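Local coordinates for protein diaminobutyrate-pyruvate transaminase and L-2,4-diaminobutyrate decarboxylase (Vibrio parahaemolyticus, PDB 2QMA) that probably decarboxylates L-2,4-diaminobutyrate with pyridoxal 5'-phosphate, this chain being the C-terminal glutamate-decarboxylase-like domain of a longer transaminase-decarboxylase protein, at residues D233-A236 with M240-T243; K209-T214 with V263-T268. All coordinates share one frame; numbering follows the deposited sequence. Where two conformers were deposited one is given.

Contact 1: residues D233-A236 with M240-T243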
loop_
_atom_site.group_PDB
_atom_site.type_symbol
_atom_site.label_atom_id
_atom_site.label_comp_id
_atom_site.label_asym_id
_atom_site.label_seq_id
_atom_site.Cartn_x
_atom_site.Cartn_y
_atom_site.Cartn_z
ATOM N N ASP A 233 31.899 7.065 2.681
ATOM C CA ASP A 233 32.470 5.744 2.463
ATOM C C ASP A 233 31.948 4.751 3.485
ATOM O O ASP A 233 31.661 5.126 4.629
ATOM C CB ASP A 233 33.989 5.811 2.578
ATOM C CG ASP A 233 34.630 6.573 1.427
ATOM O OD1 ASP A 233 33.945 6.778 0.401
ATOM O OD2 ASP A 233 35.815 6.962 1.554
ATOM N N ALA A 234 31.786 3.509 3.040
ATOM C CA ALA A 234 31.463 2.384 3.883
ATOM C C ALA A 234 32.733 1.570 4.212
ATOM O O ALA A 234 33.683 1.469 3.406
ATOM C CB ALA A 234 30.402 1.499 3.228
ATOM N N ASN A 235 32.755 1.023 5.410
ATOM C CA ASN A 235 33.746 0.042 5.759
ATOM C C ASN A 235 33.525 -1.207 4.906
ATOM O O ASN A 235 32.482 -1.345 4.253
ATOM C CB ASN A 235 33.619 -0.258 7.237
ATOM C CG ASN A 235 33.889 0.957 8.079
ATOM O OD1 ASN A 235 34.970 1.519 8.010
ATOM N ND2 ASN A 235 32.919 1.374 8.868
ATOM N N ALA A 236 34.520 -2.098 4.893
ATOM C CA ALA A 236 34.419 -3.377 4.183
ATOM C C ALA A 236 33.248 -4.234 4.703
ATOM O O ALA A 236 32.569 -4.868 3.910
ATOM C CB ALA A 236 35.739 -4.147 4.263
HETATM N N MSE A 240 28.724 2.293 7.763
HETATM C CA MSE A 240 29.201 3.633 7.390
HETATM C C MSE A 240 30.585 3.868 8.035
HETATM O O MSE A 240 30.771 3.579 9.239
HETATM C CB MSE A 240 28.228 4.704 7.922
HETATM C CG MSE A 240 28.535 6.083 7.354
HETATM SE SE MSE A 240 27.474 7.443 8.220
HETATM C CE MSE A 240 25.786 7.171 7.367
ATOM N N ASP A 241 31.557 4.377 7.253
ATOM C CA ASP A 241 32.858 4.773 7.854
ATOM C C ASP A 241 32.751 6.081 8.652
ATOM O O ASP A 241 32.813 7.179 8.063
ATOM C CB ASP A 241 34.006 4.875 6.802
ATOM C CG ASP A 241 35.397 5.011 7.459
ATOM O OD1 ASP A 241 35.489 5.290 8.676
ATOM O OD2 ASP A 241 36.403 4.828 6.750
ATOM N N ILE A 242 32.658 6.006 9.988
ATOM C CA ILE A 242 32.480 7.249 10.794
ATOM C C ILE A 242 33.781 8.056 10.981
ATOM O O ILE A 242 33.736 9.171 11.469
ATOM C CB ILE A 242 31.777 6.985 12.180
ATOM C CG1 ILE A 242 32.746 6.278 13.172
ATOM C CG2 ILE A 242 30.495 6.178 11.941
ATOM C CD1 ILE A 242 32.283 6.202 14.675
ATOM N N THR A 243 34.907 7.490 10.526
ATOM C CA THR A 243 36.237 8.122 10.548
ATOM C C THR A 243 36.265 9.524 9.982
ATOM O O THR A 243 36.847 10.402 10.570
ATOM C CB THR A 243 37.318 7.277 9.769
ATOM O OG1 THR A 243 37.344 5.951 10.295
ATOM C CG2 THR A 243 38.666 7.861 9.982
HETATM O O HOH W 1 33.385 3.193 11.053
#
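Asp233 meets Asp241 chiefly through its backbone: the carbonyl O of Asp233 accepts from Asp241 N at 2.7 Å, in a fairly straight bond (157° at the hydrogen) whose donor is tilted 17° from the carbonyl plane. The same oxygen lies 3.2 Å from Asp241 CB. The two carboxylates stay apart, with OD2 of Asp233 5.6 Å from OD2 of Asp241. At Ala234 the two arms of the loop come together backbone to backbone, CA to CA of Met240 at 4.4 Å, as a single bridge; both CB atoms point outward from it. Asn235 brings its amide back across the turn. Its CG stands beside the backbone N (chi1 -62°), and the side chain crosses that of Asp241 at about a right angle. OD1 of Asn235 hovers over the Asp241 carboxylate, 3.6 Å from CG and nearly as close to both oxygens. ND2 of Asn235 is hydrogen-bonded to Thr239 OG1 and, at 2.9 Å, to water 1, which also accepts from Ile242 N and so bridges the two arms. Asp241 OD1 is gripped twice by Thr243: the backbone N reaches it from above the carboxylate plane, at 2.9 Å from Thr243 N to Asp241 OD1, closing an Asx turn, while the hydroxyl OG1 of Thr243 donates to the syn lone pair of Asp241 OD1. The whole is a compact surface reversal between strand 229-232, at the edge of the mixed sheet, and helix 245-254. Met240, present as selenomethionine, is the buried member: its side chain packs on Ile280 of helix 277-287, its backbone N is hydrogen-bonded to Asp275 OD1, and Ile242 touches Phe279 of that helix.

Contact 2: residues K209-T214 with V263-T268; sequences KKSHFT and VGTAGT
The backbones of Ser211 and Thr265 approach to 6.1 Å between CA atoms, and two waters bridge the segments. Thr265 OG1, beside its own backbone N (chi1 -59°), faces Ser211 OG at 3.4 Å and works in both directions: it donates to water 2 and accepts from water 3. Water 2 in turn donates to Val263 O at 2.6 Å and lies 2.7 Å from Ser211 OG, which is also held by Ser208 N. Water 3 accepts from His212 N at 2.7 Å, so consecutive residues of the first segment are tied to a single threonine hydroxyl. Further along, Gly267 adopts backbone angles suited to glycine and turns the chain back, placing Thr268 against Lys210. There the methyl CG2 of Thr268 sits 3.8 Å from Lys210 O and also touches Lys210 CB, while Thr268 OG1 turns to Ala273 N. His212 ND1 and Thr214 OG1 share a hydrogen bond of 3.0 Å, which helps fix the imidazole, and the His212 side chain also touches Asp294. Loops leaving the carboxyl ends of neighbouring parallel strands, here 203-208 and 258-265, characteristically contribute to the cofactor site of fold-type I pyridoxal-phosphate enzymes. Consistent with this, Thr265 lies about 10 Å, side chain to side chain, from Lys325, the predicted attachment lysine, unmodified here.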
loop_
_atom_site.group_PDB
_atom_site.type_symbol
_atom_site.label_atom_id
_atom_site.label_comp_id
_atom_site.label_asym_id
_atom_site.label_seq_id
_atom_site.Cartn_x
_atom_site.Cartn_y
_atom_site.Cartn_z
ATOM N N LYS A 209 27.518 4.673 1.348
ATOM C CA LYS A 209 27.464 4.002 0.056
ATOM C C LYS A 209 26.606 2.726 0.051
ATOM O O LYS A 209 26.162 2.273 -1.017
ATOM C CB LYS A 209 28.889 3.735 -0.450
ATOM C CG LYS A 209 29.737 5.029 -0.506
ATOM C CD LYS A 209 30.541 5.142 -1.790
ATOM C CE LYS A 209 29.692 5.816 -2.888
ATOM N NZ LYS A 209 30.467 6.049 -4.169
ATOM N N LYS A 210 26.373 2.144 1.229
ATOM C CA LYS A 210 25.558 0.931 1.315
ATOM C C LYS A 210 24.094 1.166 1.777
ATOM O O LYS A 210 23.387 0.184 2.067
ATOM C CB LYS A 210 26.251 -0.155 2.188
ATOM C CG LYS A 210 27.568 -0.700 1.664
ATOM C CD LYS A 210 27.382 -1.660 0.476
ATOM C CE LYS A 210 28.683 -2.291 0.027
ATOM N NZ LYS A 210 28.603 -2.678 -1.424
ATOM N N SER A 211 23.640 2.434 1.850
ATOM C CA SER A 211 22.273 2.730 2.283
ATOM C C SER A 211 21.346 2.262 1.164
ATOM O O SER A 211 21.797 2.099 0.029
ATOM C CB SER A 211 22.056 4.234 2.527
ATOM O OG SER A 211 22.756 4.719 3.656
ATOM N N HIS A 212 20.065 2.048 1.485
ATOM C CA HIS A 212 19.079 1.657 0.464
ATOM C C HIS A 212 18.829 2.777 -0.558
ATOM O O HIS A 212 18.786 3.945 -0.201
ATOM C CB HIS A 212 17.772 1.155 1.093
ATOM C CG HIS A 212 16.950 0.338 0.148
ATOM N ND1 HIS A 212 15.834 0.837 -0.489
ATOM C CD2 HIS A 212 17.116 -0.926 -0.314
ATOM C CE1 HIS A 212 15.327 -0.097 -1.278
ATOM N NE2 HIS A 212 16.096 -1.171 -1.203
ATOM N N PHE A 213 18.701 2.403 -1.832
ATOM C CA PHE A 213 18.624 3.412 -2.891
ATOM C C PHE A 213 17.323 4.201 -2.835
ATOM O O PHE A 213 17.155 5.157 -3.581
ATOM C CB PHE A 213 18.855 2.813 -4.293
ATOM C CG PHE A 213 19.301 3.839 -5.318
ATOM C CD1 PHE A 213 20.658 4.109 -5.506
ATOM C CD2 PHE A 213 18.361 4.564 -6.066
ATOM C CE1 PHE A 213 21.071 5.066 -6.437
ATOM C CE2 PHE A 213 18.763 5.520 -6.997
ATOM C CZ PHE A 213 20.119 5.773 -7.185
ATOM N N THR A 214 16.413 3.827 -1.925
ATOM C CA THR A 214 15.244 4.669 -1.693
ATOM C C THR A 214 15.651 6.012 -1.043
ATOM O O THR A 214 14.800 6.895 -0.906
ATOM C CB THR A 214 14.083 3.995 -0.883
ATOM O OG1 THR A 214 14.582 3.421 0.336
ATOM C CG2 THR A 214 13.370 2.910 -1.724
ATOM N N VAL A 263 21.074 9.455 7.252
ATOM C CA VAL A 263 20.424 8.180 7.342
ATOM C C VAL A 263 21.356 7.150 8.002
ATOM O O VAL A 263 22.458 6.872 7.474
ATOM C CB VAL A 263 19.921 7.691 5.950
ATOM C CG1 VAL A 263 19.334 6.298 6.045
ATOM C CG2 VAL A 263 18.863 8.682 5.388
ATOM N N GLY A 264 20.914 6.596 9.137
ATOM C CA GLY A 264 21.620 5.459 9.744
ATOM C C GLY A 264 20.949 4.170 9.302
ATOM O O GLY A 264 19.738 4.039 9.446
ATOM N N THR A 265 21.691 3.212 8.773
ATOM C CA THR A 265 20.994 1.997 8.227
ATOM C C THR A 265 21.172 0.875 9.267
ATOM O O THR A 265 22.308 0.592 9.652
ATOM C CB THR A 265 21.490 1.594 6.786
ATOM O OG1 THR A 265 21.261 2.697 5.884
ATOM C CG2 THR A 265 20.748 0.369 6.233
ATOM N N ALA A 266 20.072 0.321 9.779
ATOM C CA ALA A 266 20.116 -0.805 10.708
ATOM C C ALA A 266 19.786 -2.067 9.933
ATOM O O ALA A 266 18.639 -2.509 9.901
ATOM C CB ALA A 266 19.149 -0.594 11.981
ATOM N N GLY A 267 20.793 -2.579 9.242
ATOM C CA GLY A 267 20.673 -3.792 8.427
ATOM C C GLY A 267 20.721 -3.453 6.935
ATOM O O GLY A 267 19.679 -3.320 6.310
ATOM N N THR A 268 21.922 -3.310 6.362
ATOM C CA THR A 268 22.061 -3.038 4.918
ATOM C C THR A 268 21.588 -4.276 4.102
ATOM O O THR A 268 21.507 -5.399 4.659
ATOM C CB THR A 268 23.527 -2.723 4.563
ATOM O OG1 THR A 268 24.356 -3.869 4.826
ATOM C CG2 THR A 268 24.048 -1.516 5.372
HETATM O O HOH W 2 23.314 4.720 6.312
HETATM O O HOH W 3 19.148 2.674 3.923
#

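How the contacts relate
The centres of contacts 1 and 2 lie 12 Å apart, and both lie in the pyridoxal-dependent decarboxylase domain, at loops that follow strands of the mixed sheet. Along the chain the order is 209-214, 233-236, 240-243, 263-268, so contact 1 falls wholly between the two halves of contact 2. Strand 203-208 runs between 229-232 and 258-265, and all three are parallel; the contacts therefore gather at the carboxyl ends of three adjacent parallel strands. They also touch directly: Met240 CE packs 3.3 Å from Val263 O, and Ala234 CB rests on Lys210 CG. Contact 1 lies at the surface; contact 2 is buried, nearer the chain's centre and close to the predicted cofactor lysine.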